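Local coordinates for protein terminase, large subunit (Enterobacteria phage P22, PDB 4DKW) that drives viral DNA into empty capsids as an ATP-powered packaging motor and, through its C-terminal magnesium-dependent nuclease domain, cuts the genome to begin and end packaging, at residues A[147-159]-A[167-179]. Residues are numbered along the deposited sequence; the frame is centred on the assembly and turned at random.
Sequences CEPFFEEFRLYHR and KTNDDVLDATRYG. With MG (magnesium ion), chain E.
Glu153 OE2 is gripped from two sides of the chain's fold, by the backbone amide of Val172, which donates at 3.1 Å from N to OE2, and by a salt bridge to Lys61. The other oxygen, OE1, accepts from Leu173 N at 2.9 Å with an N-H...O angle of 157°. Both amides come in on the syn sides, somewhat out of the carboxylate plane, and this pair of bonds at the N-terminal turn of helix 171-179 fixes the group's rotation. The chain beyond CG is extended, and its CB and CG lie against Asn169 O, with CB 3.1 Å from that oxygen. Lys61 and the amides at the start of the helix would probably favour the anionic form of this buried Glu153. In this RNase H-like nuclease fold the same turn carries the active site: Asp171 OD1 binds magnesium at 2.3 Å, and Asp33 is the second protein ligand. Glu153 lies beside this metal ligand, its OE2 4.0 Å from Asp171 OD2, and Lys61 makes a long, weak ion pair with Asp171. The axes of helix 148-156 and helix 171-179 pass 8.9 Å apart at -104°, nearly perpendicular, and Leu173 fills the angle with its two methyls. CD1 sits over one face of the Tyr157 ring, 3.6 Å from the centroid and 18° off the normal, a CH-pi contact; CD2 packs 3.6 Å from Phe150 CE1. Phe150 has its CG trans to the amide nitrogen, which brings the ring edge to Val172 CG1. Beyond Leu173, a water links Tyr157 OH to Asp174 OD1 and Arg177 NE.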
loop_
_atom_site.group_PDB
_atom_site.type_symbol
_atom_site.label_atom_id
_atom_site.label_comp_id
_atom_site.label_asym_id
_atom_site.label_seq_id
_atom_site.Cartn_x
_atom_site.Cartn_y
_atom_site.Cartn_z
ATOM N N CYS A 147 4.666 -3.158 -11.727
ATOM C CA CYS A 147 4.895 -2.689 -10.357
ATOM C C CYS A 147 6.067 -3.432 -9.744
ATOM O O CYS A 147 5.931 -4.031 -8.680
ATOM C CB CYS A 147 3.656 -2.899 -9.480
ATOM S SG CYS A 147 2.236 -1.956 -9.997
ATOM N N GLU A 148 7.212 -3.395 -10.419
ATOM C CA GLU A 148 8.398 -4.125 -9.973
ATOM C C GLU A 148 8.877 -3.876 -8.524
ATOM O O GLU A 148 9.333 -4.818 -7.870
ATOM C CB GLU A 148 9.552 -3.946 -10.971
ATOM C CG GLU A 148 10.811 -4.751 -10.638
ATOM C CD GLU A 148 10.594 -6.268 -10.687
ATOM O OE1 GLU A 148 9.611 -6.731 -11.311
ATOM O OE2 GLU A 148 11.423 -6.998 -10.099
ATOM N N PRO A 149 8.791 -2.624 -8.014
ATOM C CA PRO A 149 9.203 -2.444 -6.611
ATOM C C PRO A 149 8.420 -3.298 -5.607
ATOM O O PRO A 149 8.959 -3.576 -4.534
ATOM C CB PRO A 149 8.946 -0.953 -6.350
ATOM C CG PRO A 149 9.092 -0.320 -7.677
ATOM C CD PRO A 149 8.525 -1.325 -8.664
ATOM N N PHE A 150 7.194 -3.709 -5.935
ATOM C CA PHE A 150 6.473 -4.645 -5.074
ATOM C C PHE A 150 7.184 -5.989 -5.024
ATOM O O PHE A 150 7.365 -6.567 -3.963
ATOM C CB PHE A 150 5.042 -4.879 -5.550
ATOM C CG PHE A 150 4.329 -5.955 -4.767
ATOM C CD1 PHE A 150 3.628 -5.637 -3.615
ATOM C CD2 PHE A 150 4.387 -7.290 -5.165
ATOM C CE1 PHE A 150 2.976 -6.624 -2.878
ATOM C CE2 PHE A 150 3.755 -8.277 -4.429
ATOM C CZ PHE A 150 3.042 -7.944 -3.288
ATOM N N PHE A 151 7.551 -6.506 -6.188
ATOM C CA PHE A 151 8.141 -7.840 -6.267
ATOM C C PHE A 151 9.533 -7.896 -5.638
ATOM O O PHE A 151 9.918 -8.907 -5.036
ATOM C CB PHE A 151 8.144 -8.335 -7.719
ATOM C CG PHE A 151 6.771 -8.603 -8.250
ATOM C CD1 PHE A 151 6.032 -9.680 -7.762
ATOM C CD2 PHE A 151 6.200 -7.766 -9.198
ATOM C CE1 PHE A 151 4.754 -9.929 -8.228
ATOM C CE2 PHE A 151 4.919 -8.008 -9.672
ATOM C CZ PHE A 151 4.199 -9.093 -9.190
ATOM N N GLU A 152 10.275 -6.802 -5.763
ATOM C CA GLU A 152 11.576 -6.681 -5.113
ATOM C C GLU A 152 11.479 -6.874 -3.607
ATOM O O GLU A 152 12.332 -7.525 -3.007
ATOM C CB GLU A 152 12.205 -5.323 -5.422
ATOM C CG GLU A 152 12.530 -5.122 -6.896
ATOM C CD GLU A 152 13.122 -3.749 -7.193
ATOM O OE1 GLU A 152 13.006 -2.841 -6.335
ATOM O OE2 GLU A 152 13.699 -3.577 -8.293
ATOM N N GLU A 153 10.443 -6.297 -3.002
ATOM C CA GLU A 153 10.211 -6.419 -1.562
ATOM C C GLU A 153 9.607 -7.775 -1.188
ATOM O O GLU A 153 10.003 -8.394 -0.201
ATOM C CB GLU A 153 9.292 -5.298 -1.072
ATOM C CG GLU A 153 9.815 -3.880 -1.321
ATOM C CD GLU A 153 9.000 -2.828 -0.576
ATOM O OE1 GLU A 153 7.991 -3.207 0.053
ATOM O OE2 GLU A 153 9.363 -1.630 -0.610
ATOM N N PHE A 154 8.641 -8.212 -1.990
ATOM C CA PHE A 154 7.963 -9.500 -1.856
ATOM C C PHE A 154 8.981 -10.633 -1.750
ATOM O O PHE A 154 8.832 -11.541 -0.921
ATOM C CB PHE A 154 7.046 -9.674 -3.071
ATOM C CG PHE A 154 6.291 -10.978 -3.115
ATOM C CD1 PHE A 154 5.060 -11.104 -2.486
ATOM C CD2 PHE A 154 6.780 -12.054 -3.850
ATOM C CE1 PHE A 154 4.357 -12.282 -2.552
ATOM C CE2 PHE A 154 6.073 -13.245 -3.917
ATOM C CZ PHE A 154 4.863 -13.358 -3.271
ATOM N N ARG A 155 10.025 -10.552 -2.576
ATOM C CA ARG A 155 11.089 -11.562 -2.621
ATOM C C ARG A 155 11.955 -11.636 -1.360
ATOM O O ARG A 155 12.470 -12.708 -1.012
ATOM C CB ARG A 155 11.999 -11.309 -3.815
ATOM C CG ARG A 155 11.375 -11.661 -5.133
ATOM C CD ARG A 155 12.390 -11.599 -6.259
ATOM N NE ARG A 155 12.609 -10.246 -6.751
ATOM C CZ ARG A 155 11.968 -9.711 -7.785
ATOM N NH1 ARG A 155 11.069 -10.416 -8.457
ATOM N NH2 ARG A 155 12.255 -8.479 -8.172
ATOM N N LEU A 156 12.105 -10.497 -0.687
ATOM C CA LEU A 156 12.984 -10.365 0.470
ATOM C C LEU A 156 12.276 -10.399 1.835
ATOM O O LEU A 156 12.929 -10.494 2.864
ATOM C CB LEU A 156 13.751 -9.053 0.357
ATOM C CG LEU A 156 14.648 -8.916 -0.867
ATOM C CD1 LEU A 156 15.289 -7.541 -0.876
ATOM C CD2 LEU A 156 15.709 -9.990 -0.833
ATOM N N TYR A 157 10.950 -10.290 1.836
ATOM C CA TYR A 157 10.177 -10.197 3.071
ATOM C C TYR A 157 10.243 -11.513 3.858
ATOM O O TYR A 157 9.794 -12.564 3.373
ATOM C CB TYR A 157 8.728 -9.872 2.727
ATOM C CG TYR A 157 7.967 -9.103 3.784
ATOM C CD1 TYR A 157 8.583 -8.103 4.528
ATOM C CD2 TYR A 157 6.611 -9.341 3.996
ATOM C CE1 TYR A 157 7.865 -7.376 5.482
ATOM C CE2 TYR A 157 5.893 -8.623 4.929
ATOM C CZ TYR A 157 6.517 -7.646 5.671
ATOM O OH TYR A 157 5.778 -6.923 6.595
ATOM N N HIS A 158 10.785 -11.454 5.076
ATOM C CA HIS A 158 11.033 -12.675 5.844
ATOM C C HIS A 158 10.923 -12.459 7.352
ATOM O O HIS A 158 10.783 -11.330 7.824
ATOM C CB HIS A 158 12.414 -13.233 5.501
ATOM C CG HIS A 158 13.544 -12.353 5.946
ATOM N ND1 HIS A 158 13.929 -11.223 5.257
ATOM C CD2 HIS A 158 14.363 -12.431 7.026
ATOM C CE1 HIS A 158 14.942 -10.649 5.884
ATOM N NE2 HIS A 158 15.223 -11.365 6.960
ATOM N N ARG A 159 10.989 -13.554 8.103
ATOM C CA ARG A 159 11.003 -13.491 9.555
ATOM C C ARG A 159 12.401 -13.778 10.086
ATOM O O ARG A 159 13.181 -14.497 9.452
ATOM C CB ARG A 159 10.012 -14.490 10.140
ATOM C CG ARG A 159 8.576 -14.152 9.824
ATOM C CD ARG A 159 7.604 -15.203 10.313
ATOM N NE ARG A 159 6.254 -14.856 9.886
ATOM C CZ ARG A 159 5.476 -13.980 10.515
ATOM N NH1 ARG A 159 5.897 -13.374 11.622
ATOM N NH2 ARG A 159 4.268 -13.710 10.040
ATOM N N LYS A 167 11.468 -5.945 9.586
ATOM C CA LYS A 167 10.870 -4.769 8.976
ATOM C C LYS A 167 11.858 -3.898 8.208
ATOM O O LYS A 167 12.188 -2.803 8.637
ATOM C CB LYS A 167 10.089 -3.982 10.034
ATOM C CG LYS A 167 8.828 -4.729 10.439
ATOM C CD LYS A 167 8.122 -4.135 11.622
ATOM C CE LYS A 167 6.765 -4.818 11.796
ATOM N NZ LYS A 167 5.939 -4.178 12.871
ATOM N N THR A 168 12.323 -4.425 7.070
ATOM C CA THR A 168 13.174 -3.719 6.109
ATOM C C THR A 168 12.658 -4.018 4.701
ATOM O O THR A 168 11.967 -5.019 4.507
ATOM C CB THR A 168 14.626 -4.207 6.156
ATOM O OG1 THR A 168 14.667 -5.610 5.858
ATOM C CG2 THR A 168 15.229 -3.963 7.517
ATOM N N ASN A 169 13.020 -3.168 3.735
ATOM C CA ASN A 169 12.566 -3.292 2.351
ATOM C C ASN A 169 11.084 -3.589 2.286
ATOM O O ASN A 169 10.678 -4.534 1.613
ATOM C CB ASN A 169 13.307 -4.415 1.630
ATOM C CG ASN A 169 14.797 -4.214 1.624
ATOM O OD1 ASN A 169 15.546 -4.994 2.221
ATOM N ND2 ASN A 169 15.244 -3.165 0.948
ATOM N N ASP A 170 10.286 -2.802 3.005
ATOM C CA ASP A 170 8.873 -3.114 3.161
ATOM C C ASP A 170 7.958 -1.905 3.054
ATOM O O ASP A 170 6.848 -1.919 3.568
ATOM C CB ASP A 170 8.639 -3.847 4.485
ATOM C CG ASP A 170 9.020 -3.019 5.693
ATOM O OD1 ASP A 170 9.587 -1.929 5.512
ATOM O OD2 ASP A 170 8.757 -3.467 6.833
ATOM N N ASP A 171 8.421 -0.871 2.362
ATOM C CA ASP A 171 7.651 0.360 2.192
ATOM C C ASP A 171 6.428 0.206 1.273
ATOM O O ASP A 171 5.335 0.637 1.633
ATOM C CB ASP A 171 8.572 1.467 1.696
ATOM C CG ASP A 171 9.889 1.498 2.461
ATOM O OD1 ASP A 171 9.877 1.882 3.664
ATOM O OD2 ASP A 171 10.923 1.119 1.866
ATOM N N VAL A 172 6.620 -0.389 0.094
ATOM C CA VAL A 172 5.515 -0.741 -0.803
ATOM C C VAL A 172 4.569 -1.761 -0.143
ATOM O O VAL A 172 3.345 -1.652 -0.264
ATOM C CB VAL A 172 6.028 -1.272 -2.168
ATOM C CG1 VAL A 172 4.869 -1.809 -3.034
ATOM C CG2 VAL A 172 6.787 -0.173 -2.906
ATOM N N LEU A 173 5.137 -2.727 0.576
ATOM C CA LEU A 173 4.343 -3.731 1.281
ATOM C C LEU A 173 3.467 -3.077 2.351
ATOM O O LEU A 173 2.268 -3.348 2.439
ATOM C CB LEU A 173 5.244 -4.811 1.895
ATOM C CG LEU A 173 5.969 -5.706 0.878
ATOM C CD1 LEU A 173 6.977 -6.615 1.567
ATOM C CD2 LEU A 173 4.972 -6.540 0.073
ATOM N N ASP A 174 4.061 -2.195 3.146
ATOM C CA ASP A 174 3.310 -1.469 4.160
ATOM C C ASP A 174 2.178 -0.648 3.556
ATOM O O ASP A 174 1.024 -0.743 3.991
ATOM C CB ASP A 174 4.230 -0.553 4.962
ATOM C CG ASP A 174 5.080 -1.306 5.959
ATOM O OD1 ASP A 174 4.833 -2.513 6.179
ATOM O OD2 ASP A 174 5.989 -0.681 6.537
ATOM N N ALA A 175 2.517 0.169 2.564
ATOM C CA ALA A 175 1.525 0.966 1.841
ATOM C C ALA A 175 0.385 0.100 1.299
ATOM O O ALA A 175 -0.785 0.432 1.478
ATOM C CB ALA A 175 2.186 1.747 0.712
ATOM N N THR A 176 0.729 -1.011 0.647
ATOM C CA THR A 176 -0.281 -1.914 0.115
ATOM C C THR A 176 -1.200 -2.394 1.224
ATOM O O THR A 176 -2.415 -2.407 1.074
ATOM C CB THR A 176 0.354 -3.123 -0.582
ATOM O OG1 THR A 176 1.207 -2.662 -1.634
ATOM C CG2 THR A 176 -0.721 -4.014 -1.180
ATOM N N ARG A 177 -0.606 -2.759 2.351
ATOM C CA ARG A 177 -1.349 -3.239 3.499
ATOM C C ARG A 177 -2.280 -2.139 4.039
ATOM O O ARG A 177 -3.441 -2.409 4.381
ATOM C CB ARG A 177 -0.362 -3.730 4.559
ATOM C CG ARG A 177 -0.898 -4.790 5.485
ATOM C CD ARG A 177 0.212 -5.455 6.311
ATOM N NE ARG A 177 1.309 -4.535 6.616
ATOM C CZ ARG A 177 1.251 -3.561 7.518
ATOM N NH1 ARG A 177 0.141 -3.366 8.220
ATOM N NH2 ARG A 177 2.305 -2.775 7.711
ATOM N N TYR A 178 -1.796 -0.899 4.077
ATOM C CA TYR A 178 -2.628 0.237 4.521
ATOM C C TYR A 178 -3.840 0.486 3.623
ATOM O O TYR A 178 -4.934 0.784 4.116
ATOM C CB TYR A 178 -1.820 1.537 4.634
ATOM C CG TYR A 178 -0.646 1.441 5.575
ATOM C CD1 TYR A 178 -0.707 0.647 6.714
ATOM C CD2 TYR A 178 0.532 2.135 5.318
ATOM C CE1 TYR A 178 0.373 0.551 7.568
ATOM C CE2 TYR A 178 1.610 2.047 6.167
ATOM C CZ TYR A 178 1.524 1.257 7.291
ATOM O OH TYR A 178 2.599 1.171 8.141
ATOM N N GLY A 179 -3.639 0.383 2.312
ATOM C CA GLY A 179 -4.718 0.560 1.360
ATOM C C GLY A 179 -5.759 -0.529 1.524
ATOM O O GLY A 179 -6.961 -0.269 1.494
HETATM MG MG MG E . 8.746 2.617 5.549
HETATM O O HOH W 1 13.457 -7.623 3.747
HETATM O O HOH W 2 3.993 -5.039 5.269
HETATM O O HOH W 3 7.714 3.580 6.960
HETATM O O HOH W 4 10.751 2.338 6.283
#